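Local coordinates for NAD-dependent aldehyde dehydrogenase (Sinorhizobium meliloti, PDB 3U4J), which probably oxidises aldehydes, using NAD or NADP as electron acceptor, at residues A[15-20]-A[109-114]; A[41-44]-A[50-53]. All coordinates share one frame; numbering follows the deposited sequence.

Interaction 1: residues A[15-20]-A[109-114]; sequences PRLRIK and ESLEVG. With CA (calcium ion), chain E.
Leu17 and Leu111 meet through one methyl each, Leu17 CD2 lying 3.9 Å from Leu111 CD2. The two side chains are turned at a slant to each other. Leu111 comes from the last turn of helix 102-113. Its bond from CA to CB points toward the 15-20 loop, and the contacts are left to the two methyls. CG sits opposite the carbonyl carbon (chi1 -73°), and the branch then divides its contacts. CD2 takes the Leu17 methyl. CD1 looks onto the loop backbone, 4.3 Å from Arg16 O. Val52 of strand 51-56 also packs on this leucine. The loop opens with a short 3-10 turn, in which Arg18 N bonds to Pro15 O at 2.9 Å. This turn also borders a calcium site. Leu17 O binds the calcium ion at 2.4 Å, so one residue offers its backbone to the metal and its side chain to the helix. Glu50 OE2 and three waters complete the five ligands present. Two of these waters are fixed by the same loop. Water 1 donates to Arg18 O at 2.7 Å, and water 2 donates to Ile19 O at 3.1 Å. Within the loop, Pro15 CB lies 4.0 Å above the plane of the Arg18 guanidinium, over its centre. Arg16 directs its guanidinium to a salt bridge with Asp14 and a hydrogen bond to Leu337 O.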
loop_
_atom_site.group_PDB
_atom_site.type_symbol
_atom_site.label_atom_id
_atom_site.label_comp_id
_atom_site.label_asym_id
_atom_site.label_seq_id
_atom_site.Cartn_x
_atom_site.Cartn_y
_atom_site.Cartn_z
ATOM N N PRO A 15 11.834 -7.800 -50.927
ATOM C CA PRO A 15 10.849 -6.796 -51.368
ATOM C C PRO A 15 10.518 -5.736 -50.301
ATOM O O PRO A 15 10.108 -4.619 -50.645
ATOM C CB PRO A 15 9.595 -7.638 -51.652
ATOM C CG PRO A 15 10.147 -9.067 -51.913
ATOM C CD PRO A 15 11.279 -9.171 -50.929
ATOM N N ARG A 16 10.698 -6.069 -49.023
ATOM C CA ARG A 16 10.449 -5.101 -47.944
ATOM C C ARG A 16 11.424 -3.920 -48.025
ATOM O O ARG A 16 11.133 -2.837 -47.517
ATOM C CB ARG A 16 10.493 -5.777 -46.559
ATOM C CG ARG A 16 9.329 -6.782 -46.363
ATOM C CD ARG A 16 9.538 -7.697 -45.197
ATOM N NE ARG A 16 10.666 -8.605 -45.385
ATOM C CZ ARG A 16 11.041 -9.476 -44.456
ATOM N NH1 ARG A 16 10.369 -9.529 -43.305
ATOM N NH2 ARG A 16 12.052 -10.299 -44.674
ATOM N N LEU A 17 12.554 -4.112 -48.703
ATOM C CA LEU A 17 13.476 -2.990 -48.910
ATOM C C LEU A 17 12.980 -1.986 -49.979
ATOM O O LEU A 17 13.567 -0.920 -50.158
ATOM C CB LEU A 17 14.886 -3.494 -49.217
ATOM C CG LEU A 17 15.522 -4.350 -48.121
ATOM C CD1 LEU A 17 16.806 -4.966 -48.629
ATOM C CD2 LEU A 17 15.794 -3.501 -46.881
ATOM N N ARG A 18 11.884 -2.308 -50.661
ATOM C CA ARG A 18 11.269 -1.352 -51.613
ATOM C C ARG A 18 10.552 -0.227 -50.882
ATOM O O ARG A 18 10.390 0.869 -51.421
ATOM C CB ARG A 18 10.229 -2.043 -52.504
ATOM C CG ARG A 18 10.767 -3.169 -53.366
ATOM C CD ARG A 18 9.580 -3.975 -53.871
ATOM N NE ARG A 18 10.005 -5.093 -54.698
ATOM C CZ ARG A 18 9.161 -5.924 -55.295
ATOM N NH1 ARG A 18 7.841 -5.774 -55.149
ATOM N NH2 ARG A 18 9.643 -6.903 -56.042
ATOM N N ILE A 19 10.096 -0.506 -49.663
ATOM C CA ILE A 19 9.215 0.420 -48.954
ATOM C C ILE A 19 9.902 1.743 -48.631
ATOM O O ILE A 19 10.920 1.773 -47.953
ATOM C CB ILE A 19 8.630 -0.212 -47.660
ATOM C CG1 ILE A 19 7.979 -1.598 -47.978
ATOM C CG2 ILE A 19 7.645 0.762 -46.984
ATOM C CD1 ILE A 19 7.513 -2.381 -46.714
ATOM N N LYS A 20 9.321 2.844 -49.106
ATOM C CA LYS A 20 9.777 4.162 -48.673
ATOM C C LYS A 20 8.763 4.682 -47.689
ATOM O O LYS A 20 7.567 4.520 -47.906
ATOM C CB LYS A 20 9.924 5.132 -49.855
ATOM C CG LYS A 20 10.999 4.740 -50.883
ATOM C CD LYS A 20 12.418 4.866 -50.317
ATOM C CE LYS A 20 13.472 5.082 -51.428
ATOM N NZ LYS A 20 13.559 6.484 -51.973
ATOM N N GLU A 109 10.652 -1.127 -36.898
ATOM C CA GLU A 109 11.696 -1.170 -35.875
ATOM C C GLU A 109 12.909 -1.872 -36.437
ATOM O O GLU A 109 14.029 -1.441 -36.214
ATOM C CB GLU A 109 11.271 -1.966 -34.620
ATOM C CG GLU A 109 10.446 -1.254 -33.575
ATOM C CD GLU A 109 11.149 -0.132 -32.809
ATOM O OE1 GLU A 109 11.514 -0.318 -31.611
ATOM O OE2 GLU A 109 11.275 0.948 -33.402
ATOM N N SER A 110 12.676 -2.976 -37.137
ATOM C CA SER A 110 13.765 -3.781 -37.704
ATOM C C SER A 110 14.593 -2.964 -38.701
ATOM O O SER A 110 15.842 -2.918 -38.638
ATOM C CB SER A 110 13.190 -5.027 -38.391
ATOM O OG SER A 110 14.226 -5.834 -38.903
ATOM N N LEU A 111 13.888 -2.326 -39.628
ATOM C CA LEU A 111 14.543 -1.536 -40.663
ATOM C C LEU A 111 15.317 -0.334 -40.106
ATOM O O LEU A 111 16.418 -0.045 -40.557
ATOM C CB LEU A 111 13.501 -1.071 -41.681
ATOM C CG LEU A 111 12.947 -2.140 -42.636
ATOM C CD1 LEU A 111 11.771 -1.552 -43.484
ATOM C CD2 LEU A 111 14.057 -2.669 -43.508
ATOM N N GLU A 112 14.723 0.387 -39.149
ATOM C CA GLU A 112 15.327 1.613 -38.652
ATOM C C GLU A 112 16.402 1.333 -37.616
ATOM O O GLU A 112 17.404 2.039 -37.566
ATOM C CB GLU A 112 14.278 2.571 -38.063
ATOM C CG GLU A 112 13.229 3.006 -39.070
ATOM C CD GLU A 112 12.239 4.024 -38.530
ATOM O OE1 GLU A 112 12.335 4.438 -37.350
ATOM O OE2 GLU A 112 11.348 4.422 -39.310
ATOM N N VAL A 113 16.183 0.326 -36.779
ATOM C CA VAL A 113 17.114 0.052 -35.698
ATOM C C VAL A 113 18.191 -0.973 -36.123
ATOM O O VAL A 113 19.266 -0.952 -35.572
ATOM C CB VAL A 113 16.385 -0.450 -34.393
ATOM C CG1 VAL A 113 17.386 -0.826 -33.291
ATOM C CG2 VAL A 113 15.378 0.577 -33.888
ATOM N N GLY A 114 17.903 -1.850 -37.081
ATOM C CA GLY A 114 18.788 -2.995 -37.366
ATOM C C GLY A 114 18.535 -4.171 -36.432
ATOM O O GLY A 114 19.365 -5.054 -36.292
HETATM CA CA CA E . 14.824 0.955 -50.979
HETATM O O HOH W 1 12.858 1.810 -52.152
HETATM O O HOH W 2 13.857 1.483 -48.788
HETATM O O HOH W 3 14.674 -0.456 -53.009
#

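Interaction 2: residues A[41-44]-A[50-53]; sequences DRVS and EVVG. With CA (calcium ion), chain E.
A classic beta bulge shifts the register here: Val52 and Gly53 both face Arg42. Arg42 O receives Val52 N at 2.8 Å and, weakly, Gly53 N at 3.4 Å. Arg42 N returns a bond to Gly53 O at 2.7 Å. Past the bulge, Val43 and Val51 form an antiparallel non-hydrogen-bonded pair. Their CG2 methyls come within 4.2 Å on one face. Ser44 N then bonds to Glu50 O at 2.8 Å, nearly straight. Val52 CG2 is set between its backbone N and carbonyl carbon (chi1 -66° to CG1). From there it reaches Arg42 O at 3.4 Å and rests near Arg42 CG. CG1 of the same valine covers Ser44 CB. Glu50 bends at chi2 (-76°), which carries its carboxylate away from the opposite strand. Its OE2 binds the calcium ion at 2.3 Å. The two strands, 39-43 and 51-56, make a small hairpin sheet of their own. Arg42 leads away from it, touching Trp55, with NE bonded to Glu112 O at the end of helix 102-113 and NH2 to Ile347 O.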
loop_
_atom_site.group_PDB
_atom_site.type_symbol
_atom_site.label_atom_id
_atom_site.label_comp_id
_atom_site.label_asym_id
_atom_site.label_seq_id
_atom_site.Cartn_x
_atom_site.Cartn_y
_atom_site.Cartn_z
ATOM N N ASP A 41 16.816 11.820 -43.082
ATOM C CA ASP A 41 16.622 10.474 -43.608
ATOM C C ASP A 41 17.281 9.459 -42.668
ATOM O O ASP A 41 18.288 9.763 -42.018
ATOM C CB ASP A 41 17.303 10.330 -44.979
ATOM C CG ASP A 41 16.611 11.122 -46.102
ATOM O OD1 ASP A 41 15.445 11.549 -45.989
ATOM O OD2 ASP A 41 17.254 11.286 -47.159
ATOM N N ARG A 42 16.727 8.252 -42.645
ATOM C CA ARG A 42 17.347 7.109 -41.982
ATOM C C ARG A 42 17.689 6.038 -43.021
ATOM O O ARG A 42 16.808 5.524 -43.703
ATOM C CB ARG A 42 16.400 6.489 -40.916
ATOM C CG ARG A 42 16.937 5.216 -40.291
ATOM C CD ARG A 42 18.323 5.434 -39.698
ATOM N NE ARG A 42 18.693 4.366 -38.763
ATOM C CZ ARG A 42 19.932 4.135 -38.328
ATOM N NH1 ARG A 42 20.945 4.883 -38.764
ATOM N NH2 ARG A 42 20.161 3.132 -37.473
ATOM N N VAL A 43 18.963 5.691 -43.110
ATOM C CA VAL A 43 19.420 4.599 -43.946
ATOM C C VAL A 43 19.421 3.366 -43.065
ATOM O O VAL A 43 19.857 3.431 -41.911
ATOM C CB VAL A 43 20.855 4.878 -44.522
ATOM C CG1 VAL A 43 21.479 3.627 -45.151
ATOM C CG2 VAL A 43 20.805 6.011 -45.593
ATOM N N SER A 44 18.928 2.243 -43.586
ATOM C CA SER A 44 18.904 1.006 -42.810
ATOM C C SER A 44 20.322 0.619 -42.437
ATOM O O SER A 44 21.202 0.576 -43.309
ATOM C CB SER A 44 18.271 -0.124 -43.585
ATOM O OG SER A 44 18.645 -1.393 -43.023
ATOM N N GLU A 50 19.993 1.724 -48.341
ATOM C CA GLU A 50 18.525 1.680 -48.367
ATOM C C GLU A 50 17.944 2.744 -47.438
ATOM O O GLU A 50 18.178 2.720 -46.235
ATOM C CB GLU A 50 17.993 0.291 -47.971
ATOM C CG GLU A 50 18.457 -0.871 -48.882
ATOM C CD GLU A 50 17.739 -0.948 -50.238
ATOM O OE1 GLU A 50 18.175 -1.779 -51.074
ATOM O OE2 GLU A 50 16.742 -0.225 -50.477
ATOM N N VAL A 51 17.178 3.671 -48.001
ATOM C CA VAL A 51 16.586 4.748 -47.208
ATOM C C VAL A 51 15.214 4.248 -46.732
ATOM O O VAL A 51 14.318 4.006 -47.550
ATOM C CB VAL A 51 16.453 6.058 -48.028
ATOM C CG1 VAL A 51 15.817 7.145 -47.194
ATOM C CG2 VAL A 51 17.856 6.517 -48.575
ATOM N N VAL A 52 15.072 4.086 -45.417
ATOM C CA VAL A 52 13.889 3.406 -44.855
ATOM C C VAL A 52 12.943 4.307 -44.097
ATOM O O VAL A 52 11.828 3.889 -43.768
ATOM C CB VAL A 52 14.292 2.190 -43.945
ATOM C CG1 VAL A 52 14.937 1.118 -44.780
ATOM C CG2 VAL A 52 15.227 2.639 -42.803
ATOM N N GLY A 53 13.371 5.525 -43.792
ATOM C CA GLY A 53 12.467 6.487 -43.201
ATOM C C GLY A 53 12.937 7.918 -43.369
ATOM O O GLY A 53 14.136 8.176 -43.481
HETATM CA CA CA E . 14.824 0.955 -50.979
HETATM O O HOH W 2 13.857 1.483 -48.788
HETATM O O HOH W 3 14.674 -0.456 -53.009
HETATM O O HOH W 1 12.858 1.810 -52.152
#

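From the N terminus, the chain first passes through the 15-20 loop, between strands 7-8 and 25-27. After strands 25-27 and 30-32 it forms the hairpin of interaction 2, with five residues between the paired segments. Helices 60-75 and 84-100 follow before helix 102-113 returns to the 15-20 loop. That return is interaction 1, a closure across 88 residues that contains the whole hairpin. The contacts therefore nest and do not cross. The centres of interactions 1 and 2 are about 8 Å apart. The calcium ion and its three waters belong to both, and water 2 also donates to Val51 O. Together the contacts tie the N-terminal loop and the two-stranded sheet to the end of helix 102-113.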